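Local coordinates for N-acetyltransferase domain-containing protein (Xanthomonas campestris pv. campestris, PDB 2OZH), which probably transfers acyl groups, most likely acetyl from acetyl-CoA, as a putative acetyltransferase of the GNAT family, at the interface of chains A and B. Sequence-based numbering; all coordinates share one arbitrary frame. Chains: chain A/B, Hypothetical protein XCC2953.

Contact 1: the interface of chains A and B. Residues chain A 41, 45, 61, 63, 69, 71; chain B 63-65, 68-69.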
ATOM      1  N   ALA A  41       8.651  -5.785   7.677  1.00 11.01           N
ATOM      2  CA  ALA A  41       8.032  -5.567   6.384  1.00 11.04           C
ATOM      3  C   ALA A  41       7.558  -6.875   5.800  1.00 11.01           C
ATOM      4  O   ALA A  41       6.428  -6.993   5.314  1.00 11.90           O
ATOM      5  CB  ALA A  41       9.035  -4.908   5.427  1.00 12.51           C
ATOM      6  N   SER A  45       3.602  -8.365   4.643  1.00 11.73           N
ATOM      7  CA  SER A  45       3.460  -8.309   3.210  1.00 11.01           C
ATOM      8  C   SER A  45       3.197  -9.669   2.629  1.00 11.79           C
ATOM      9  O   SER A  45       3.467 -10.691   3.270  1.00 12.80           O
ATOM     10  CB  SER A  45       4.766  -7.794   2.571  1.00 12.94           C
ATOM     11  OG  SER A  45       5.097  -6.506   3.065  1.00 12.86           O
ATOM     12  N   ARG A  61       7.822  -8.150  -3.534  1.00 10.66           N
ATOM     13  CA  ARG A  61       7.043  -7.933  -2.333  1.00 11.23           C
ATOM     14  C   ARG A  61       5.831  -7.051  -2.612  1.00 10.36           C
ATOM     15  O   ARG A  61       5.963  -6.029  -3.277  1.00 11.91           O
ATOM     16  CB  ARG A  61       7.897  -7.312  -1.225  1.00 11.84           C
ATOM     17  CG  ARG A  61       7.174  -7.242   0.118  1.00 13.58           C
ATOM     18  CD  ARG A  61       8.131  -6.972   1.257  1.00 11.72           C
ATOM     19  NE  ARG A  61       8.758  -5.665   1.199  1.00 11.49           N
ATOM     20  CZ  ARG A  61       8.277  -4.579   1.787  1.00 12.42           C
ATOM     21  NH1 ARG A  61       7.095  -4.592   2.381  1.00 12.36           N
ATOM     22  NH2 ARG A  61       8.990  -3.478   1.799  1.00 13.42           N
ATOM     23  N   ILE A  63       2.428  -5.116  -0.832  1.00 10.44           N
ATOM     24  CA  ILE A  63       1.687  -4.649   0.325  1.00 10.14           C
ATOM     25  C   ILE A  63       0.256  -4.412  -0.194  1.00 10.30           C
ATOM     26  O   ILE A  63       0.068  -3.644  -1.127  1.00 11.09           O
ATOM     27  CB  ILE A  63       2.267  -3.355   0.875  1.00 10.14           C
ATOM     28  CG1 ILE A  63       3.740  -3.563   1.245  1.00 11.11           C
ATOM     29  CG2 ILE A  63       1.479  -2.903   2.087  1.00 12.76           C
ATOM     30  CD1 ILE A  63       4.451  -2.277   1.615  1.00 13.73           C
ATOM     31  N   PHE A  69      -6.434  -2.452  -3.231  1.00 10.47           N
ATOM     32  CA  PHE A  69      -5.184  -1.755  -3.477  1.00 10.09           C
ATOM     33  C   PHE A  69      -4.013  -2.674  -3.240  1.00 11.27           C
ATOM     34  O   PHE A  69      -4.023  -3.473  -2.303  1.00 10.95           O
ATOM     35  CB  PHE A  69      -5.037  -0.569  -2.514  1.00 10.88           C
ATOM     36  CG  PHE A  69      -3.700   0.121  -2.623  1.00 11.33           C
ATOM     37  CD1 PHE A  69      -3.469   1.118  -3.556  1.00 12.71           C
ATOM     38  CD2 PHE A  69      -2.651  -0.239  -1.772  1.00 12.10           C
ATOM     39  CE1 PHE A  69      -2.216   1.705  -3.646  1.00 14.09           C
ATOM     40  CE2 PHE A  69      -1.425   0.357  -1.872  1.00 11.31           C
ATOM     41  CZ  PHE A  69      -1.210   1.336  -2.804  1.00 11.75           C
ATOM     42  N   TYR A  71       0.581  -2.470  -3.644  1.00 10.56           N
ATOM     43  CA  TYR A  71       1.811  -1.768  -3.969  1.00  9.78           C
ATOM     44  C   TYR A  71       2.915  -2.807  -4.118  1.00 10.49           C
ATOM     45  O   TYR A  71       3.078  -3.644  -3.240  1.00 11.95           O
ATOM     46  CB  TYR A  71       2.169  -0.758  -2.849  1.00 12.15           C
ATOM     47  CG  TYR A  71       3.533  -0.130  -2.984  1.00 14.39           C
ATOM     48  CD1 TYR A  71       3.793   0.848  -3.923  1.00 22.20           C
ATOM     49  CD2 TYR A  71       4.541  -0.548  -2.186  1.00 17.02           C
ATOM     50  CE1 TYR A  71       5.094   1.392  -4.034  1.00 19.98           C
ATOM     51  CE2 TYR A  71       5.832  -0.028  -2.296  1.00 22.88           C
ATOM     52  CZ  TYR A  71       6.071   0.931  -3.205  1.00 18.78           C
ATOM     53  OH  TYR A  71       7.393   1.420  -3.302  1.00 25.68           O
TER
ATOM     54  N   ILE B  63      -3.352   1.131   4.499  1.00 10.44           N
ATOM     55  CA  ILE B  63      -2.798  -0.146   4.088  1.00 10.14           C
ATOM     56  C   ILE B  63      -1.274   0.020   4.236  1.00 10.30           C
ATOM     57  O   ILE B  63      -0.700   0.918   3.636  1.00 11.09           O
ATOM     58  CB  ILE B  63      -3.154  -0.470   2.644  1.00 10.14           C
ATOM     59  CG1 ILE B  63      -4.677  -0.479   2.475  1.00 11.11           C
ATOM     60  CG2 ILE B  63      -2.571  -1.812   2.252  1.00 12.76           C
ATOM     61  CD1 ILE B  63      -5.117  -0.597   1.030  1.00 13.73           C
ATOM     62  N   SER B  64      -0.635  -0.858   4.991  1.00 10.59           N
ATOM     63  CA  SER B  64       0.782  -0.674   5.303  1.00 10.11           C
ATOM     64  C   SER B  64       1.444  -1.969   5.663  1.00 10.28           C
ATOM     65  O   SER B  64       0.787  -2.907   6.114  1.00 11.15           O
ATOM     66  CB  SER B  64       0.891   0.281   6.483  1.00 10.89           C
ATOM     67  OG  SER B  64       2.245   0.591   6.836  1.00 10.37           O
ATOM     68  N   ASP B  65       2.773  -2.011   5.505  1.00 10.21           N
ATOM     69  CA  ASP B  65       3.593  -3.070   6.072  1.00  9.96           C
ATOM     70  C   ASP B  65       4.091  -2.744   7.479  1.00  9.94           C
ATOM     71  O   ASP B  65       4.836  -3.529   8.047  1.00 10.64           O
ATOM     72  CB  ASP B  65       4.744  -3.429   5.151  1.00  9.77           C
ATOM     73  CG  ASP B  65       5.744  -2.333   4.987  1.00 10.10           C
ATOM     74  OD1 ASP B  65       5.526  -1.220   5.520  1.00 10.02           O
ATOM     75  OD2 ASP B  65       6.782  -2.610   4.335  1.00 11.32           O
ATOM     76  N   THR B  68       7.856   0.182   6.111  1.00 10.01           N
ATOM     77  CA  THR B  68       8.450   0.945   5.026  1.00  9.82           C
ATOM     78  C   THR B  68       7.473   1.815   4.226  1.00  9.99           C
ATOM     79  O   THR B  68       7.899   2.802   3.651  1.00 10.38           O
ATOM     80  CB  THR B  68       9.214   0.067   4.022  1.00 10.55           C
ATOM     81  OG1 THR B  68       8.301  -0.724   3.237  1.00 11.19           O
ATOM     82  CG2 THR B  68      10.253  -0.791   4.718  1.00 10.62           C
ATOM     83  N   PHE B  69       6.198   1.431   4.170  1.00 10.47           N
ATOM     84  CA  PHE B  69       5.243   2.012   3.241  1.00 10.09           C
ATOM     85  C   PHE B  69       3.861   2.020   3.843  1.00 11.27           C
ATOM     86  O   PHE B  69       3.465   1.068   4.517  1.00 10.95           O
ATOM     87  CB  PHE B  69       5.178   1.176   1.954  1.00 10.88           C
ATOM     88  CG  PHE B  69       4.109   1.644   0.999  1.00 11.33           C
ATOM     89  CD1 PHE B  69       4.344   2.656   0.083  1.00 12.71           C
ATOM     90  CD2 PHE B  69       2.841   1.057   1.019  1.00 12.10           C
ATOM     91  CE1 PHE B  69       3.325   3.079  -0.757  1.00 14.09           C
ATOM     92  CE2 PHE B  69       1.851   1.484   0.178  1.00 11.31           C
ATOM     93  CZ  PHE B  69       2.097   2.490  -0.717  1.00 11.75           C
TER
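The rings of A:Tyr71 and B:Phe69 lie face to face, planes 4° apart and centroids 4.0 Å from each other, with B:Phe69 CE1 over the middle of the tyrosine ring. The guanidinium of A:Arg61 has the methyl of A:Ala41 on one face, near its rim, with A:Ser45 CB and B:Thr68 OG1 at its edge, in plane. The guanidinium and the B:Asp65 carboxylate lie nearly parallel, with a slight step between their planes, although the two side chains cross at about a right angle. A bend at chi3 (66°) turns the arginine tip towards chain B. There NH1 forms a salt bridge to B:Asp65 OD2 at 2.8 Å, meeting the anti side of that oxygen somewhat out of the carboxylate plane, and NH2 makes a straighter, longer bond to the B:Thr68 hydroxyl OG1 (3.2 Å). NH1 also donates to A:Ser45 OG, which in turn donates to A:Ala41 O. The carboxylate is held from its own chain as well: B:Thr68 OG1 reaches OD2 on the syn side, and the amides of B:Thr68 and B:Phe69 reach OD1 from opposite faces. These bonds fix its rotation. Beside the ion pair, A:Ile63 CD1 packs on B:Phe69 CB at 3.5 Å; B:Ile63 CD1 meets A:Phe69 CB in the twin contact, and the rings of A:Phe69 and B:Phe69 approach tip to tip. The patch joins an apolar centre to a buttressed ion pair, and its two-fold repetition would hold the subunits in register if the deposited dimer is the working form.

Contact 2: the interface of chains A and B. Residues chain A 29, 33, 138-140; chain B 68, 102-104.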
ATOM      1  N   TRP A  29      16.806   2.226  -3.174  1.00 16.13           N
ATOM      2  CA  TRP A  29      15.571   2.509  -2.494  1.00 16.38           C
ATOM      3  C   TRP A  29      15.562   1.984  -1.066  1.00 18.39           C
ATOM      4  O   TRP A  29      14.815   2.454  -0.238  1.00 20.02           O
ATOM      5  CB  TRP A  29      14.345   1.951  -3.265  1.00 17.31           C
ATOM      6  CG  TRP A  29      14.255   0.438  -3.322  1.00 15.41           C
ATOM      7  CD1 TRP A  29      13.728  -0.364  -2.369  1.00 15.94           C
ATOM      8  CD2 TRP A  29      14.720  -0.426  -4.354  1.00 15.22           C
ATOM      9  NE1 TRP A  29      13.798  -1.692  -2.749  1.00 15.39           N
ATOM     10  CE2 TRP A  29      14.427  -1.756  -3.956  1.00 14.44           C
ATOM     11  CE3 TRP A  29      15.365  -0.223  -5.585  1.00 17.88           C
ATOM     12  CZ2 TRP A  29      14.734  -2.866  -4.753  1.00 16.39           C
ATOM     13  CZ3 TRP A  29      15.670  -1.338  -6.362  1.00 18.09           C
ATOM     14  CH2 TRP A  29      15.347  -2.624  -5.949  1.00 20.00           C
ATOM     15  N   ILE A  33      18.850  -0.218   4.980  1.00 12.82           N
ATOM     16  CA  ILE A  33      17.644  -0.608   5.727  1.00 12.07           C
ATOM     17  C   ILE A  33      18.027  -1.566   6.873  1.00 12.76           C
ATOM     18  O   ILE A  33      18.810  -2.518   6.664  1.00 13.13           O
ATOM     19  CB  ILE A  33      16.578  -1.248   4.809  1.00 12.51           C
ATOM     20  CG1 ILE A  33      15.260  -1.443   5.582  1.00 13.21           C
ATOM     21  CG2 ILE A  33      17.058  -2.552   4.162  1.00 13.70           C
ATOM     22  CD1 ILE A  33      14.091  -1.813   4.730  1.00 13.80           C
ATOM     23  N   GLY A 138      16.495   7.917   1.102  0.50 16.11           N
ATOM     24  CA  GLY A 138      17.719   7.974   1.905  0.50 18.15           C
ATOM     25  C   GLY A 138      17.475   8.113   3.405  0.50 19.21           C
ATOM     26  O   GLY A 138      18.380   8.480   4.160  0.50 19.48           O
ATOM     27  N   LEU A 139      16.262   7.788   3.861  1.00 17.48           N
ATOM     28  CA  LEU A 139      15.939   7.784   5.300  0.50 15.91           C
ATOM     29  C   LEU A 139      16.893   6.968   6.181  1.00 16.86           C
ATOM     30  O   LEU A 139      17.163   7.320   7.313  1.00 18.09           O
ATOM     31  CB  LEU A 139      14.519   7.216   5.501  0.50 15.76           C
ATOM     32  CG  LEU A 139      13.962   7.113   6.927  0.50 15.74           C
ATOM     33  CD1 LEU A 139      13.972   8.438   7.624  0.50 14.90           C
ATOM     34  CD2 LEU A 139      12.559   6.581   6.865  0.50 15.18           C
ATOM     35  N   TYR A 140      17.319   5.807   5.683  1.00 15.42           N
ATOM     36  CA  TYR A 140      18.076   4.878   6.530  1.00 15.28           C
ATOM     37  C   TYR A 140      19.556   5.214   6.635  1.00 18.09           C
ATOM     38  O   TYR A 140      20.259   4.624   7.448  1.00 18.40           O
ATOM     39  CB  TYR A 140      17.957   3.423   6.029  1.00 15.63           C
ATOM     40  CG  TYR A 140      16.535   3.003   5.750  1.00 13.45           C
ATOM     41  CD1 TYR A 140      15.546   3.134   6.711  1.00 14.17           C
ATOM     42  CD2 TYR A 140      16.184   2.483   4.511  1.00 13.53           C
ATOM     43  CE1 TYR A 140      14.259   2.766   6.438  1.00 14.80           C
ATOM     44  CE2 TYR A 140      14.886   2.114   4.231  1.00 14.29           C
ATOM     45  CZ  TYR A 140      13.941   2.272   5.187  1.00 13.59           C
ATOM     46  OH  TYR A 140      12.640   1.926   4.887  1.00 14.62           O
TER
ATOM     47  N   THR B  68       7.856   0.182   6.111  1.00 10.01           N
ATOM     48  CA  THR B  68       8.450   0.945   5.026  1.00  9.82           C
ATOM     49  C   THR B  68       7.473   1.815   4.226  1.00  9.99           C
ATOM     50  O   THR B  68       7.899   2.802   3.651  1.00 10.38           O
ATOM     51  CB  THR B  68       9.214   0.067   4.022  1.00 10.55           C
ATOM     52  OG1 THR B  68       8.301  -0.724   3.237  1.00 11.19           O
ATOM     53  CG2 THR B  68      10.253  -0.791   4.718  1.00 10.62           C
ATOM     54  N   GLY B 102       8.440   6.227  11.104  1.00 13.74           N
ATOM     55  CA  GLY B 102       9.666   5.893  10.401  1.00 14.07           C
ATOM     56  C   GLY B 102       9.501   5.355   8.996  1.00 13.26           C
ATOM     57  O   GLY B 102      10.413   4.714   8.469  1.00 13.19           O
ATOM     58  N   LEU B 103       8.356   5.604   8.364  1.00 11.94           N
ATOM     59  CA  LEU B 103       8.128   5.051   7.059  1.00 11.83           C
ATOM     60  C   LEU B 103       8.873   5.826   5.996  1.00 11.40           C
ATOM     61  O   LEU B 103       8.944   7.059   6.068  1.00 12.79           O
ATOM     62  CB  LEU B 103       6.621   5.105   6.746  1.00 12.75           C
ATOM     63  CG  LEU B 103       5.670   4.397   7.705  1.00 12.33           C
ATOM     64  CD1 LEU B 103       4.236   4.597   7.270  1.00 13.61           C
ATOM     65  CD2 LEU B 103       5.969   2.898   7.792  1.00 15.69           C
ATOM     66  N   ARG B 104       9.367   5.127   4.996  1.00 11.63           N
ATOM     67  CA  ARG B 104      10.025   5.746   3.867  0.50 11.95           C
ATOM     68  C   ARG B 104       9.036   6.521   3.013  1.00 12.11           C
ATOM     69  O   ARG B 104       9.331   7.625   2.526  1.00 12.33           O
ATOM     70  CB  ARG B 104      10.696   4.666   3.034  0.50 12.65           C
ATOM     71  CG  ARG B 104      11.625   5.237   2.047  0.50 10.41           C
ATOM     72  CD  ARG B 104      12.704   4.238   1.757  0.50 12.73           C
ATOM     73  NE  ARG B 104      13.444   4.800   0.666  0.50 20.94           N
ATOM     74  CZ  ARG B 104      12.982   4.796  -0.580  0.50 17.89           C
ATOM     75  NH1 ARG B 104      11.824   4.204  -0.872  0.50 27.16           N
ATOM     76  NH2 ARG B 104      13.685   5.354  -1.527  0.50 13.88           N
TER
HETATM   77  O   HOH W   1      10.820   2.832   6.568  1.00 12.49           O
HETATM   78  O   HOH W   2      16.349   4.898   0.754  1.00 32.00           O
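The loop at A:Gly138 to A:Tyr140, with glycine at positive phi (76°), faces the chain B segment B:Gly102 to B:Arg104, whose own glycine also has positive phi (69°). B:Arg104 runs extended from CG to NE, its CG anti to the backbone N (chi1 -167°), and this carries the guanidinium across to the backbone of A:Trp29. NE is 2.9 Å from A:Trp29 O, but its N-H points elsewhere, so this is no hydrogen bond; the carbonyl lies against the guanidinium face, a contact that a positive charge there would favour. The N-H is used on water 2, which also pairs with A:Gly138 N at 3.0 Å. Along the arginine's aliphatic stretch, A:Tyr140 crosses at about a right angle, with CE2 3.9 Å from B:Arg104 CD. A:Ile33 CG1 lies over one face of that ring, towards the rim, and the isoleucine CD1 packs on the methyl CG2 of B:Thr68. That same methyl lies 3.6 Å from A:Tyr140 OH. A:Leu139 sends its CD2 branch towards the carbonyls of B:Gly102 and B:Leu103. Water 1, at the edge of the tyrosine ring and in its plane, links the phenol to the partner backbone: it is 2.6 Å from A:Tyr140 OH and 2.7 Å from B:Gly102 O.

Contact 3: the interface of chains A and B. Residues chain A 95, 106, 120-122; chain B 133-134.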
HETATM    1  N   MSE A  95       0.706 -11.405 -10.745  1.00 12.76           N
HETATM    2  CA  MSE A  95      -0.474 -11.058 -11.529  1.00 13.41           C
HETATM    3  C   MSE A  95      -1.556 -12.110 -11.401  1.00 14.84           C
HETATM    4  O   MSE A  95      -2.764 -11.784 -11.557  1.00 16.35           O
HETATM    5  CB  MSE A  95      -0.108 -10.878 -12.999  1.00 15.89           C
HETATM    6  CG  MSE A  95       0.757  -9.709 -13.313  1.00 13.59           C
HETATM    7 SE   MSE A  95      -0.121  -7.957 -13.097  0.75 28.80          SE
HETATM    8  CE  MSE A  95       0.542  -7.750 -11.390  1.00 11.87           C
ATOM      9  N   PHE A 106      -3.191  -0.936  -8.527  1.00 10.40           N
ATOM     10  CA  PHE A 106      -1.927  -1.625  -8.224  1.00 10.57           C
ATOM     11  C   PHE A 106      -0.852  -0.610  -8.607  1.00 11.64           C
ATOM     12  O   PHE A 106      -0.778  -0.199  -9.771  1.00 11.63           O
ATOM     13  CB  PHE A 106      -1.812  -2.909  -9.040  1.00 11.27           C
ATOM     14  CG  PHE A 106      -0.970  -3.992  -8.425  1.00 11.27           C
ATOM     15  CD1 PHE A 106       0.174  -3.713  -7.702  1.00 10.53           C
ATOM     16  CD2 PHE A 106      -1.349  -5.304  -8.604  1.00 11.40           C
ATOM     17  CE1 PHE A 106       0.912  -4.743  -7.135  1.00 11.65           C
ATOM     18  CE2 PHE A 106      -0.635  -6.342  -8.060  1.00 13.26           C
ATOM     19  CZ  PHE A 106       0.522  -6.067  -7.349  1.00 12.97           C
ATOM     20  N   TYR A 120       3.141  -5.618 -18.209  1.00 17.05           N
ATOM     21  CA  TYR A 120       2.181  -6.179 -17.283  0.50 16.50           C
ATOM     22  C   TYR A 120       0.955  -5.274 -17.105  1.00 16.00           C
ATOM     23  O   TYR A 120       0.166  -5.477 -16.192  1.00 16.32           O
ATOM     24  CB  TYR A 120       2.869  -6.423 -15.938  0.50 15.72           C
ATOM     25  CG  TYR A 120       4.056  -7.372 -16.041  0.50 12.51           C
ATOM     26  CD1 TYR A 120       3.864  -8.744 -16.093  0.50 12.44           C
ATOM     27  CD2 TYR A 120       5.364  -6.891 -16.097  0.50 15.49           C
ATOM     28  CE1 TYR A 120       4.935  -9.613 -16.199  0.50 12.35           C
ATOM     29  CE2 TYR A 120       6.448  -7.765 -16.200  0.50 13.06           C
ATOM     30  CZ  TYR A 120       6.224  -9.116 -16.246  0.50 13.51           C
ATOM     31  OH  TYR A 120       7.288  -9.988 -16.328  0.50 17.28           O
ATOM     32  N   GLY A 121       0.805  -4.269 -17.966  1.00 15.11           N
ATOM     33  CA  GLY A 121      -0.371  -3.419 -17.920  1.00 15.12           C
ATOM     34  C   GLY A 121      -0.239  -2.144 -17.096  1.00 15.03           C
ATOM     35  O   GLY A 121      -1.170  -1.345 -17.035  1.00 14.61           O
ATOM     36  N   PHE A 122       0.914  -1.917 -16.485  1.00 13.13           N
ATOM     37  CA  PHE A 122       1.131  -0.698 -15.725  1.00 13.23           C
ATOM     38  C   PHE A 122       1.294   0.472 -16.691  1.00 14.30           C
ATOM     39  O   PHE A 122       1.895   0.341 -17.768  1.00 15.33           O
ATOM     40  CB  PHE A 122       2.342  -0.837 -14.804  1.00 14.44           C
ATOM     41  CG  PHE A 122       2.119  -1.756 -13.643  1.00 13.12           C
ATOM     42  CD1 PHE A 122       2.315  -3.130 -13.746  1.00 14.26           C
ATOM     43  CD2 PHE A 122       1.729  -1.250 -12.413  1.00 12.77           C
ATOM     44  CE1 PHE A 122       2.085  -3.954 -12.677  1.00 14.91           C
ATOM     45  CE2 PHE A 122       1.510  -2.083 -11.332  1.00 14.32           C
ATOM     46  CZ  PHE A 122       1.689  -3.425 -11.462  1.00 13.42           C
TER
ATOM     47  N   GLU B 133       0.947   2.644 -12.463  1.00 10.85           N
ATOM     48  CA  GLU B 133      -0.167   1.941 -11.873  1.00 11.50           C
ATOM     49  C   GLU B 133      -0.983   1.157 -12.883  1.00 11.16           C
ATOM     50  O   GLU B 133      -1.005   1.484 -14.080  1.00 10.88           O
ATOM     51  CB  GLU B 133      -1.092   2.915 -11.142  1.00 11.83           C
ATOM     52  CG  GLU B 133      -1.648   4.029 -12.017  1.00 13.69           C
ATOM     53  CD  GLU B 133      -2.445   5.099 -11.250  1.00 13.26           C
ATOM     54  OE1 GLU B 133      -2.462   5.109  -9.992  1.00 15.65           O
ATOM     55  OE2 GLU B 133      -3.062   5.942 -11.933  1.00 12.69           O
ATOM     56  N   ARG B 134      -1.680   0.148 -12.369  1.00 11.37           N
ATOM     57  CA  ARG B 134      -2.811  -0.459 -13.027  1.00 12.10           C
ATOM     58  C   ARG B 134      -4.002   0.088 -12.289  1.00 11.54           C
ATOM     59  O   ARG B 134      -4.285  -0.303 -11.158  1.00 11.29           O
ATOM     60  CB  ARG B 134      -2.793  -1.987 -12.917  1.00 12.75           C
ATOM     61  CG  ARG B 134      -1.657  -2.672 -13.655  1.00 14.24           C
ATOM     62  CD  ARG B 134      -1.462  -4.163 -13.233  1.00 14.16           C
ATOM     63  NE  ARG B 134      -2.723  -4.903 -13.279  1.00 16.14           N
ATOM     64  CZ  ARG B 134      -3.230  -5.487 -14.360  1.00 15.93           C
ATOM     65  NH1 ARG B 134      -2.574  -5.537 -15.510  1.00 17.72           N
ATOM     66  NH2 ARG B 134      -4.431  -6.035 -14.266  1.00 20.98           N
TER
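B:Arg134 N donates to A:Phe106 O at 2.8 Å, a fairly straight bond (158° at the hydrogen) in the carbonyl plane, and A:Phe106 N donates back to B:Arg134 O at 2.9 Å. The two residues form an antiparallel beta bridge, and strand 131-135 of chain B thus meets strand 105-109 of chain A. At the other end of the same arginine, NH1 gives the carbonyl oxygen of A:Tyr120 a hydrogen bond of 2.8 Å, with the donor tilted from the carbonyl plane. Between these two anchors the side chain passes over A:Phe122, crossing at about a right angle. CG stands above the middle of the phenyl face, 3.7 Å from the centroid, and CD lies out over the rim at CE1 (3.6 Å). The bend at chi3 (50°) then turns the guanidinium away from the ring, their planes 67° apart, and brings NH1 to the carbonyl. The selenium of A:Met95, a selenomethionine, lies over one guanidinium face towards its rim, 4.0 Å from NE. A:Phe122 thus supports the aliphatic stretch and the selenium one face of the tip. The site pairs the last strand of one subunit with strand 105-109 of the other, which would tie the two together if the deposited dimer is the working form.

Contact 1 lies between the other two: the C-alpha centres are about 13 Å apart from contact 1 to contact 2 and about 16 Å from contact 1 to contact 3, while contacts 2 and 3 are separated by about 24 Å. B:Thr68 belongs to both contact 1 and contact 2, its hydroxyl turned to the first and its methyl to the second, so one loop ahead of strand 69-77 serves both. Contact 3 adds main-chain strand pairing to contacts made elsewhere mainly by side chains and water. With their two-fold twins, the three spread the association over separate segments, which fits a stable dimer without proving one.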